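Local coordinates for chitinase (Thermococcus kodakarensis KOD1, PDB 5DHD), which probably hydrolyses chitin as an archaeal chitinase, this fragment being its second chitin-binding domain, which would hold the enzyme on its insoluble substrate, at residues V23-G28 / A73-I78; Y31-K36 / F62-W67; K36-D41 / G57-F62. All coordinates share one frame; numbering follows the deposited sequence. Where two conformers were deposited one is given.

The three contacts are distributed over the two antiparallel sheets of a small beta-sandwich. Interaction 1 joins strands 19-26 and 72-79 in the four-stranded sheet. Interactions 2 and 3 are successive parts of one strand pair, 34-39 with 59-64, in the five-stranded sheet, and they share Lys36 and Phe62. Along the chain interaction 3 is nested in interaction 2, and both lie within the loop closed by interaction 1. The centres of 1 and 2 are about 9 Å apart, those of 1 and 3 about 16 Å. Phe75 and Phe77 meet Phe62 of the other sheet, and Phe75 also meets Trp33 beside strand 34-39, so the three contacts build a common aromatic core.

Interaction 1 of 3, residues V23-G28 / A73-I78; sequences VTLNLG and ATFGFI. With PE3 (3,6,9,12,15,18,21,24,27,30,33,36,39-tridecaoxahentetracontane-1,41-diol), chain D; PE3 (3,6,9,12,15,18,21,24,27,30,33,36,39-tridecaoxahentetracontane-1,41-diol), chain G.
Ala73 pairs with Leu25 where strand 72-79 runs antiparallel to strand 19-26, in one sheet of the beta-sandwich of this chitin-binding domain. The two form a hydrogen-bonded pair. Leu25 N gives a nearly straight bond to Ala73 O at 2.6 Å, with an angle of 173° at the hydrogen, and Ala73 N returns one to Leu25 O. Leu25 CB and Ala73 CB lie 4.2 Å apart on the core face. Thr74 faces Thr24 on the other face, as a non-hydrogen-bonded pair. Thr24 OG1 and Thr74 OG1 lie 3.3 Å apart, a weak hydrogen bond in which either may donate. A polyether chain, probably from the crystallisation liquor, passes beside Thr24 OG1.

Phe75 pairs with Val23, again through two backbone bonds, Val23 N to Phe75 O and Phe75 N to Val23 O. The chi1 of Phe75 is 72°, which sets CG between N and the carbonyl carbon. The ring then lies alongside Val23, and CB of Val23 sits over one ring face in a CH-pi contact. Leu25 CD1 meets the same ring at its edge. Further along, Phe77 CE1 lies 4.3 Å from Val23 CG2.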
loop_
_atom_site.group_PDB
_atom_site.type_symbol
_atom_site.label_atom_id
_atom_site.label_comp_id
_atom_site.label_asym_id
_atom_site.label_seq_id
_atom_site.Cartn_x
_atom_site.Cartn_y
_atom_site.Cartn_z
ATOM N N VAL A 23 -6.430 -0.746 1.219
ATOM C CA VAL A 23 -5.957 0.588 0.898
ATOM C C VAL A 23 -6.726 1.275 -0.213
ATOM O O VAL A 23 -6.985 0.677 -1.256
ATOM C CB VAL A 23 -4.469 0.493 0.469
ATOM C CG1 VAL A 23 -3.926 1.886 0.107
ATOM C CG2 VAL A 23 -3.639 -0.151 1.568
ATOM N N THR A 24 -7.095 2.531 0.014
ATOM C CA THR A 24 -7.766 3.305 -1.020
ATOM C C THR A 24 -6.938 4.543 -1.268
ATOM O O THR A 24 -6.549 5.251 -0.331
ATOM C CB THR A 24 -9.173 3.760 -0.578
ATOM O OG1 THR A 24 -10.012 2.610 -0.457
ATOM C CG2 THR A 24 -9.796 4.701 -1.611
ATOM N N LEU A 25 -6.648 4.774 -2.540
ATOM C CA LEU A 25 -5.878 5.930 -2.949
ATOM C C LEU A 25 -6.802 6.923 -3.636
ATOM O O LEU A 25 -7.520 6.579 -4.570
ATOM C CB LEU A 25 -4.751 5.539 -3.912
ATOM C CG LEU A 25 -3.839 4.396 -3.470
ATOM C CD1 LEU A 25 -2.789 4.139 -4.566
ATOM C CD2 LEU A 25 -3.141 4.728 -2.128
ATOM N N ASN A 26 -6.777 8.152 -3.148
ATOM C CA ASN A 26 -7.589 9.221 -3.692
ATOM C C ASN A 26 -6.592 10.148 -4.386
ATOM O O ASN A 26 -6.069 11.055 -3.767
ATOM C CB ASN A 26 -8.301 9.909 -2.526
ATOM C CG ASN A 26 -8.941 11.208 -2.921
ATOM O OD1 ASN A 26 -9.504 11.324 -4.000
ATOM N ND2 ASN A 26 -8.874 12.195 -2.030
ATOM N N LEU A 27 -6.325 9.878 -5.667
ATOM C CA LEU A 27 -5.346 10.645 -6.427
ATOM C C LEU A 27 -5.850 11.800 -7.279
ATOM O O LEU A 27 -5.075 12.695 -7.613
ATOM C CB LEU A 27 -4.558 9.667 -7.304
ATOM C CG LEU A 27 -4.076 8.409 -6.563
ATOM C CD1 LEU A 27 -3.361 7.499 -7.569
ATOM C CD2 LEU A 27 -3.137 8.774 -5.388
ATOM N N GLY A 28 -7.130 11.776 -7.638
ATOM C CA GLY A 28 -7.682 12.843 -8.457
ATOM C C GLY A 28 -7.345 12.706 -9.932
ATOM O O GLY A 28 -7.715 13.557 -10.743
ATOM N N ALA A 73 -8.111 4.501 -6.521
ATOM C CA ALA A 73 -7.635 3.131 -6.633
ATOM C C ALA A 73 -7.773 2.398 -5.311
ATOM O O ALA A 73 -7.469 2.942 -4.254
ATOM C CB ALA A 73 -6.183 3.137 -7.057
ATOM N N THR A 74 -8.241 1.160 -5.374
ATOM C CA THR A 74 -8.392 0.353 -4.177
ATOM C C THR A 74 -7.693 -0.981 -4.377
ATOM O O THR A 74 -7.848 -1.626 -5.411
ATOM C CB THR A 74 -9.880 0.089 -3.825
ATOM O OG1 THR A 74 -10.520 1.332 -3.480
ATOM C CG2 THR A 74 -9.996 -0.841 -2.621
ATOM N N PHE A 75 -6.888 -1.368 -3.394
ATOM C CA PHE A 75 -6.198 -2.650 -3.441
ATOM C C PHE A 75 -6.012 -3.113 -2.013
ATOM O O PHE A 75 -6.390 -2.411 -1.074
ATOM C CB PHE A 75 -4.833 -2.566 -4.177
ATOM C CG PHE A 75 -3.743 -1.832 -3.429
ATOM C CD1 PHE A 75 -3.689 -0.433 -3.443
ATOM C CD2 PHE A 75 -2.767 -2.535 -2.711
ATOM C CE1 PHE A 75 -2.682 0.241 -2.764
ATOM C CE2 PHE A 75 -1.765 -1.849 -2.031
ATOM C CZ PHE A 75 -1.729 -0.456 -2.064
ATOM N N GLY A 76 -5.468 -4.306 -1.828
ATOM C CA GLY A 76 -5.278 -4.765 -0.469
ATOM C C GLY A 76 -4.276 -5.882 -0.377
ATOM O O GLY A 76 -3.855 -6.452 -1.389
ATOM N N PHE A 77 -3.884 -6.194 0.850
ATOM C CA PHE A 77 -2.946 -7.273 1.077
ATOM C C PHE A 77 -3.101 -7.791 2.493
ATOM O O PHE A 77 -3.709 -7.141 3.349
ATOM C CB PHE A 77 -1.481 -6.832 0.858
ATOM C CG PHE A 77 -1.033 -5.699 1.740
ATOM C CD1 PHE A 77 -1.233 -4.378 1.364
ATOM C CD2 PHE A 77 -0.375 -5.970 2.937
ATOM C CE1 PHE A 77 -0.778 -3.324 2.181
ATOM C CE2 PHE A 77 0.091 -4.925 3.757
ATOM C CZ PHE A 77 -0.113 -3.609 3.380
ATOM N N ILE A 78 -2.572 -8.983 2.725
ATOM C CA ILE A 78 -2.605 -9.583 4.045
ATOM C C ILE A 78 -1.164 -9.865 4.425
ATOM O O ILE A 78 -0.404 -10.422 3.629
ATOM C CB ILE A 78 -3.403 -10.907 4.075
ATOM C CG1 ILE A 78 -4.882 -10.620 3.783
ATOM C CG2 ILE A 78 -3.224 -11.592 5.459
ATOM C CD1 ILE A 78 -5.725 -11.871 3.501
HETATM C C42 PE3 D . -13.127 1.644 4.457
HETATM C C41 PE3 D . -13.874 1.787 5.767
HETATM O O40 PE3 D . -14.621 0.596 5.990
HETATM C C39 PE3 D . -15.308 0.759 7.224
HETATM C C38 PE3 D . -16.135 -0.490 7.543
HETATM O O37 PE3 D . -15.291 -1.621 7.668
HETATM C C36 PE3 D . -16.087 -2.782 7.958
HETATM C C35 PE3 D . -15.184 -4.042 8.089
HETATM O O34 PE3 D . -14.527 -4.316 6.827
HETATM C C33 PE3 D . -13.672 -5.472 6.962
HETATM C C32 PE3 D . -12.953 -5.755 5.624
HETATM O O31 PE3 D . -13.418 -4.902 4.563
HETATM C C30 PE3 D . -12.698 -5.240 3.390
HETATM C C29 PE3 D . -13.148 -4.383 2.211
HETATM O O28 PE3 D . -12.823 -3.008 2.456
HETATM C C27 PE3 D . -13.239 -2.272 1.303
HETATM C C26 PE3 D . -12.891 -0.791 1.465
HETATM O O25 PE3 D . -11.507 -0.612 1.784
HETATM C C24 PE3 D . -11.313 0.797 1.849
HETATM C C23 PE3 D . -9.873 1.126 2.166
HETATM O O22 PE3 D . -9.769 2.137 3.130
HETATM O O31 PE3 G . -6.095 14.162 -3.924
HETATM C C30 PE3 G . -6.635 14.513 -2.648
HETATM C C29 PE3 G . -5.497 14.665 -1.638
#

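Interaction 2 of 3, residues Y31-K36 / F62-W67; sequences YDWVVK and FTPVSW. With PE3 (3,6,9,12,15,18,21,24,27,30,33,36,39-tridecaoxahentetracontane-1,41-diol), chain E.
The Trp33 indole has Pro64 and the Thr63 carbonyl carbon over one face. Pro64 CD stands over the six-membered ring, 3.7 Å from its centroid and 15° off the normal, a CH-pi contact. Pro64 CB lies 3.5 Å from Trp33 CE2. The carbonyl carbon of Thr63 covers the same face nearer the rim, with Thr63 C 3.7 Å from Trp33 CH2. Phe62 O approaches the ring obliquely. On the opposite face lie Leu25 CD1 and Phe75 CD1 of the other sheet. At its polar end, Trp33 NE1 gives a hydrogen bond to Asn68 O, which ties the ring to the loop after Pro64.

The chi1 of Trp33 is 51°, with CG between the backbone N and the carbonyl carbon. This brings the indole over to segment 62-67, where Pro64 meets it. A leucine in place of Trp33 would probably leave Pro64 without its flat partner and Asn68 O without the indole N-H.

The backbone pairing is antiparallel. Val35 and Phe62 form a hydrogen-bonded pair: Val35 N to Phe62 O is 2.9 Å, Phe62 N to Val35 O is 2.8 Å, and both are almost straight at 176°. Their side chains share the core face, where Val35 CB and Phe62 CB are 4.3 Å apart. On the other face Val34 CG2 lies alongside Thr63 CG2.

Asp32 is the centre of an inverse gamma turn and makes a salt bridge with Arg69. Strand 34-39 is flanked by strand 85-92, and strand 59-64 by strand 51-56. The Phe62 ring stacks on Phe77 of strand 72-79 in the facing sheet.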
loop_
_atom_site.group_PDB
_atom_site.type_symbol
_atom_site.label_atom_id
_atom_site.label_comp_id
_atom_site.label_asym_id
_atom_site.label_seq_id
_atom_site.Cartn_x
_atom_site.Cartn_y
_atom_site.Cartn_z
ATOM N N TYR A 31 -2.310 7.780 -12.238
ATOM C CA TYR A 31 -0.869 7.857 -12.031
ATOM C C TYR A 31 -0.242 6.486 -11.857
ATOM O O TYR A 31 -0.918 5.514 -11.517
ATOM C CB TYR A 31 -0.571 8.622 -10.735
ATOM C CG TYR A 31 -0.999 10.062 -10.722
ATOM C CD1 TYR A 31 -0.126 11.064 -11.154
ATOM C CD2 TYR A 31 -2.272 10.437 -10.280
ATOM C CE1 TYR A 31 -0.504 12.400 -11.147
ATOM C CE2 TYR A 31 -2.662 11.782 -10.272
ATOM C CZ TYR A 31 -1.760 12.754 -10.710
ATOM O OH TYR A 31 -2.125 14.090 -10.719
ATOM N N ASP A 32 1.064 6.418 -12.082
ATOM C CA ASP A 32 1.788 5.179 -11.868
ATOM C C ASP A 32 2.253 5.294 -10.421
ATOM O O ASP A 32 3.429 5.521 -10.136
ATOM C CB ASP A 32 2.981 5.081 -12.824
ATOM C CG ASP A 32 2.535 4.897 -14.268
ATOM O OD1 ASP A 32 1.694 4.019 -14.499
ATOM O OD2 ASP A 32 3.022 5.615 -15.157
ATOM N N TRP A 33 1.301 5.164 -9.504
ATOM C CA TRP A 33 1.609 5.276 -8.088
ATOM C C TRP A 33 2.479 4.147 -7.570
ATOM O O TRP A 33 2.561 3.070 -8.167
ATOM C CB TRP A 33 0.309 5.363 -7.277
ATOM C CG TRP A 33 -0.726 4.290 -7.565
ATOM C CD1 TRP A 33 -1.828 4.411 -8.356
ATOM C CD2 TRP A 33 -0.786 2.980 -6.977
ATOM N NE1 TRP A 33 -2.588 3.256 -8.287
ATOM C CE2 TRP A 33 -1.963 2.367 -7.449
ATOM C CE3 TRP A 33 0.042 2.273 -6.087
ATOM C CZ2 TRP A 33 -2.341 1.065 -7.067
ATOM C CZ3 TRP A 33 -0.331 0.980 -5.701
ATOM C CH2 TRP A 33 -1.510 0.392 -6.193
ATOM N N VAL A 34 3.141 4.417 -6.449
ATOM C CA VAL A 34 4.007 3.447 -5.808
ATOM C C VAL A 34 3.735 3.489 -4.315
ATOM O O VAL A 34 3.894 4.529 -3.680
ATOM C CB VAL A 34 5.502 3.796 -6.040
ATOM C CG1 VAL A 34 6.402 2.807 -5.307
ATOM C CG2 VAL A 34 5.809 3.761 -7.533
ATOM N N VAL A 35 3.299 2.365 -3.759
ATOM C CA VAL A 35 3.043 2.296 -2.329
ATOM C C VAL A 35 4.106 1.398 -1.708
ATOM O O VAL A 35 4.223 0.224 -2.060
ATOM C CB VAL A 35 1.643 1.763 -2.030
ATOM C CG1 VAL A 35 1.494 1.441 -0.543
ATOM C CG2 VAL A 35 0.619 2.814 -2.419
ATOM N N LYS A 36 4.892 1.964 -0.797
ATOM C CA LYS A 36 5.955 1.229 -0.124
ATOM C C LYS A 36 5.533 0.891 1.290
ATOM O O LYS A 36 5.169 1.777 2.069
ATOM C CB LYS A 36 7.251 2.041 -0.093
ATOM C CG LYS A 36 7.831 2.334 -1.458
ATOM C CD LYS A 36 9.247 2.842 -1.276
ATOM C CE LYS A 36 9.979 2.841 -2.578
ATOM N NZ LYS A 36 11.353 3.384 -2.445
ATOM N N PHE A 62 4.070 -1.932 -3.871
ATOM C CA PHE A 62 2.864 -2.184 -4.640
ATOM C C PHE A 62 2.715 -1.136 -5.730
ATOM O O PHE A 62 2.952 0.055 -5.504
ATOM C CB PHE A 62 1.616 -2.156 -3.744
ATOM C CG PHE A 62 1.541 -3.305 -2.784
ATOM C CD1 PHE A 62 1.155 -4.568 -3.207
ATOM C CD2 PHE A 62 1.860 -3.110 -1.442
ATOM C CE1 PHE A 62 1.081 -5.628 -2.300
ATOM C CE2 PHE A 62 1.786 -4.176 -0.526
ATOM C CZ PHE A 62 1.398 -5.420 -0.957
ATOM N N THR A 63 2.328 -1.597 -6.913
ATOM C CA THR A 63 2.111 -0.722 -8.054
ATOM C C THR A 63 0.791 -1.127 -8.704
ATOM O O THR A 63 0.328 -2.260 -8.543
ATOM C CB THR A 63 3.292 -0.791 -9.061
ATOM O OG1 THR A 63 3.591 -2.160 -9.368
ATOM C CG2 THR A 63 4.532 -0.128 -8.464
ATOM N N PRO A 64 0.183 -0.216 -9.468
ATOM C CA PRO A 64 -1.097 -0.533 -10.103
ATOM C C PRO A 64 -1.114 -1.514 -11.253
ATOM O O PRO A 64 -0.159 -1.609 -12.026
ATOM C CB PRO A 64 -1.613 0.834 -10.576
ATOM C CG PRO A 64 -0.332 1.590 -10.887
ATOM C CD PRO A 64 0.621 1.167 -9.769
ATOM N N VAL A 65 -2.209 -2.263 -11.336
ATOM C CA VAL A 65 -2.412 -3.146 -12.472
ATOM C C VAL A 65 -2.997 -2.184 -13.513
ATOM O O VAL A 65 -3.279 -1.025 -13.197
ATOM C CB VAL A 65 -3.377 -4.327 -12.144
ATOM C CG1 VAL A 65 -2.664 -5.288 -11.194
ATOM C CG2 VAL A 65 -4.700 -3.834 -11.541
ATOM N N SER A 66 -3.177 -2.650 -14.740
ATOM C CA SER A 66 -3.660 -1.797 -15.827
ATOM C C SER A 66 -4.823 -0.861 -15.547
ATOM O O SER A 66 -4.813 0.309 -15.960
ATOM C CB SER A 66 -4.032 -2.667 -17.036
ATOM O OG SER A 66 -5.210 -3.415 -16.790
ATOM N N TRP A 67 -5.822 -1.360 -14.839
ATOM C CA TRP A 67 -7.033 -0.609 -14.575
ATOM C C TRP A 67 -7.134 0.129 -13.252
ATOM O O TRP A 67 -8.161 0.756 -12.979
ATOM C CB TRP A 67 -8.224 -1.564 -14.648
ATOM C CG TRP A 67 -8.052 -2.818 -13.782
ATOM C CD1 TRP A 67 -7.612 -4.043 -14.196
ATOM C CD2 TRP A 67 -8.378 -2.957 -12.389
ATOM N NE1 TRP A 67 -7.652 -4.942 -13.149
ATOM C CE2 TRP A 67 -8.118 -4.300 -12.027
ATOM C CE3 TRP A 67 -8.872 -2.073 -11.411
ATOM C CZ2 TRP A 67 -8.337 -4.785 -10.729
ATOM C CZ3 TRP A 67 -9.087 -2.554 -10.130
ATOM C CH2 TRP A 67 -8.823 -3.899 -9.799
HETATM C C18 PE3 E . 11.917 5.348 0.397
HETATM C C17 PE3 E . 12.093 6.459 -0.628
HETATM O O16 PE3 E . 11.178 6.184 -1.676
HETATM C C15 PE3 E . 11.224 7.147 -2.710
HETATM C C14 PE3 E . 10.216 6.709 -3.754
HETATM O O13 PE3 E . 10.772 5.563 -4.377
HETATM C C12 PE3 E . 9.840 5.094 -5.332
HETATM C C11 PE3 E . 10.439 3.873 -6.023
HETATM O O10 PE3 E . 10.871 2.889 -5.099
HETATM C C9 PE3 E . 11.371 1.829 -5.909
HETATM C C8 PE3 E . 11.899 0.648 -5.104
HETATM O O7 PE3 E . 12.545 1.097 -3.922
HETATM C C6 PE3 E . 12.960 -0.083 -3.246
HETATM C C5 PE3 E . 13.705 0.226 -1.944
HETATM O O4 PE3 E . 13.079 1.300 -1.258
#

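Interaction 3 of 3, residues K36-D41 / G57-F62; sequences KVKLKD and GGYVVF. With PE3 (3,6,9,12,15,18,21,24,27,30,33,36,39-tridecaoxahentetracontane-1,41-diol), chain E; SO4 (sulfate ion), chain B.
Lys38 leaves its strand with CG anti to the backbone N (chi1 176°), then bends at chi2 and chi4, which lays the chain over one face of the Tyr59 ring. Its CD lies over that face near the rim, and Lys38 CB is 3.7 Å from Tyr59 CE2. The second bend turns Lys38 NZ back to Leu39 O, at 2.9 Å and above the carbonyl plane. NZ also makes a salt bridge with Glu86 of strand 85-92.

Strands 34-39 and 59-64 are neighbours in the five-stranded antiparallel sheet of the beta-sandwich. Here Val37 and Val60 form a hydrogen-bonded pair, with Val37 N to Val60 O and Val60 N to Val37 O both at 2.8 Å. On the core face, Val37 CG2 meets the Phe62 ring at its edge, and Leu39 CD1 touches Val60 CG2 at 3.9 Å. A water continues the ladder, accepting from Leu39 N and donating to Gly58 O.

Lys36 points to the other face. Its extended chain carries NZ into a coil of polyether, where four ether oxygens accept hydrogen bonds. The polyether, probably from the crystallisation liquor, wraps it like a crown ether. Its dipoles would probably stabilise the charge on Lys36.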
loop_
_atom_site.group_PDB
_atom_site.type_symbol
_atom_site.label_atom_id
_atom_site.label_comp_id
_atom_site.label_asym_id
_atom_site.label_seq_id
_atom_site.Cartn_x
_atom_site.Cartn_y
_atom_site.Cartn_z
ATOM N N LYS A 36 4.892 1.964 -0.797
ATOM C CA LYS A 36 5.955 1.229 -0.124
ATOM C C LYS A 36 5.533 0.891 1.290
ATOM O O LYS A 36 5.169 1.777 2.069
ATOM C CB LYS A 36 7.251 2.041 -0.093
ATOM C CG LYS A 36 7.831 2.334 -1.458
ATOM C CD LYS A 36 9.247 2.842 -1.276
ATOM C CE LYS A 36 9.979 2.841 -2.578
ATOM N NZ LYS A 36 11.353 3.384 -2.445
ATOM N N VAL A 37 5.614 -0.391 1.622
ATOM C CA VAL A 37 5.205 -0.881 2.928
ATOM C C VAL A 37 6.368 -1.479 3.707
ATOM O O VAL A 37 7.132 -2.287 3.177
ATOM C CB VAL A 37 4.118 -1.957 2.753
ATOM C CG1 VAL A 37 3.680 -2.493 4.109
ATOM C CG2 VAL A 37 2.939 -1.386 1.958
ATOM N N LYS A 38 6.494 -1.072 4.966
ATOM C CA LYS A 38 7.537 -1.582 5.849
ATOM C C LYS A 38 6.883 -2.530 6.846
ATOM O O LYS A 38 5.954 -2.144 7.559
ATOM C CB LYS A 38 8.212 -0.440 6.614
ATOM C CG LYS A 38 9.270 -0.900 7.642
ATOM C CD LYS A 38 10.494 -1.499 6.965
ATOM C CE LYS A 38 11.584 -1.854 7.983
ATOM N NZ LYS A 38 11.114 -2.827 9.023
ATOM N N LEU A 39 7.361 -3.766 6.892
ATOM C CA LEU A 39 6.820 -4.765 7.806
ATOM C C LEU A 39 7.787 -5.037 8.950
ATOM O O LEU A 39 8.992 -4.837 8.810
ATOM C CB LEU A 39 6.615 -6.099 7.079
ATOM C CG LEU A 39 5.727 -6.133 5.837
ATOM C CD1 LEU A 39 5.676 -7.553 5.287
ATOM C CD2 LEU A 39 4.336 -5.641 6.199
ATOM N N LYS A 40 7.257 -5.496 10.079
ATOM C CA LYS A 40 8.108 -5.845 11.209
ATOM C C LYS A 40 8.917 -7.065 10.781
ATOM O O LYS A 40 8.456 -7.862 9.966
ATOM C CB LYS A 40 7.238 -6.208 12.410
ATOM C CG LYS A 40 6.759 -5.024 13.222
ATOM C CD LYS A 40 6.087 -5.490 14.510
ATOM C CE LYS A 40 4.581 -5.319 14.445
ATOM N NZ LYS A 40 3.900 -5.913 15.631
ATOM N N ASP A 41 10.118 -7.221 11.329
ATOM C CA ASP A 41 10.955 -8.359 10.968
ATOM C C ASP A 41 10.229 -9.669 11.234
ATOM O O ASP A 41 9.568 -9.826 12.263
ATOM C CB ASP A 41 12.271 -8.331 11.754
ATOM C CG ASP A 41 13.085 -7.088 11.473
ATOM O OD1 ASP A 41 13.252 -6.745 10.281
ATOM O OD2 ASP A 41 13.563 -6.459 12.441
ATOM N N GLY A 57 14.603 -3.832 -1.449
ATOM C CA GLY A 57 15.271 -3.031 -0.442
ATOM C C GLY A 57 14.725 -3.055 0.970
ATOM O O GLY A 57 14.941 -2.112 1.720
ATOM N N GLY A 58 14.030 -4.125 1.342
ATOM C CA GLY A 58 13.487 -4.204 2.689
ATOM C C GLY A 58 12.049 -3.725 2.790
ATOM O O GLY A 58 11.471 -3.702 3.876
ATOM N N TYR A 59 11.476 -3.331 1.659
ATOM C CA TYR A 59 10.094 -2.867 1.626
ATOM C C TYR A 59 9.269 -3.718 0.678
ATOM O O TYR A 59 9.808 -4.393 -0.192
ATOM C CB TYR A 59 10.019 -1.408 1.134
ATOM C CG TYR A 59 10.496 -0.382 2.130
ATOM C CD1 TYR A 59 11.851 -0.216 2.404
ATOM C CD2 TYR A 59 9.581 0.371 2.858
ATOM C CE1 TYR A 59 12.276 0.679 3.394
ATOM C CE2 TYR A 59 9.990 1.263 3.840
ATOM C CZ TYR A 59 11.336 1.410 4.104
ATOM O OH TYR A 59 11.733 2.294 5.083
ATOM N N VAL A 60 7.955 -3.703 0.869
ATOM C CA VAL A 60 7.063 -4.416 -0.028
ATOM C C VAL A 60 6.524 -3.276 -0.883
ATOM O O VAL A 60 5.948 -2.318 -0.363
ATOM C CB VAL A 60 5.927 -5.159 0.726
ATOM C CG1 VAL A 60 5.028 -5.875 -0.290
ATOM C CG2 VAL A 60 6.534 -6.192 1.680
ATOM N N VAL A 61 6.736 -3.373 -2.191
ATOM C CA VAL A 61 6.325 -2.325 -3.111
ATOM C C VAL A 61 5.135 -2.719 -3.970
ATOM O O VAL A 61 5.180 -3.710 -4.706
ATOM C CB VAL A 61 7.522 -1.917 -4.021
ATOM C CG1 VAL A 61 7.126 -0.778 -4.933
ATOM C CG2 VAL A 61 8.730 -1.501 -3.157
ATOM N N PHE A 62 4.070 -1.932 -3.871
ATOM C CA PHE A 62 2.864 -2.184 -4.640
ATOM C C PHE A 62 2.715 -1.136 -5.730
ATOM O O PHE A 62 2.952 0.055 -5.504
ATOM C CB PHE A 62 1.616 -2.156 -3.744
ATOM C CG PHE A 62 1.541 -3.305 -2.784
ATOM C CD1 PHE A 62 1.155 -4.568 -3.207
ATOM C CD2 PHE A 62 1.860 -3.110 -1.442
ATOM C CE1 PHE A 62 1.081 -5.628 -2.300
ATOM C CE2 PHE A 62 1.786 -4.176 -0.526
ATOM C CZ PHE A 62 1.398 -5.420 -0.957
HETATM C C18 PE3 E . 11.917 5.348 0.397
HETATM C C17 PE3 E . 12.093 6.459 -0.628
HETATM O O16 PE3 E . 11.178 6.184 -1.676
HETATM C C15 PE3 E . 11.224 7.147 -2.710
HETATM C C14 PE3 E . 10.216 6.709 -3.754
HETATM O O13 PE3 E . 10.772 5.563 -4.377
HETATM C C12 PE3 E . 9.840 5.094 -5.332
HETATM C C11 PE3 E . 10.439 3.873 -6.023
HETATM O O10 PE3 E . 10.871 2.889 -5.099
HETATM C C9 PE3 E . 11.371 1.829 -5.909
HETATM C C8 PE3 E . 11.899 0.648 -5.104
HETATM O O7 PE3 E . 12.545 1.097 -3.922
HETATM C C6 PE3 E . 12.960 -0.083 -3.246
HETATM C C5 PE3 E . 13.705 0.226 -1.944
HETATM O O4 PE3 E . 13.079 1.300 -1.258
HETATM S S SO4 B . 13.984 -7.689 1.269
HETATM O O1 SO4 B . 14.621 -8.757 0.485
HETATM O O2 SO4 B . 14.954 -7.122 2.215
HETATM O O3 SO4 B . 12.841 -8.247 2.016
HETATM O O4 SO4 B . 13.502 -6.642 0.359
HETATM O O HOH W 1 9.162 -4.712 4.909
#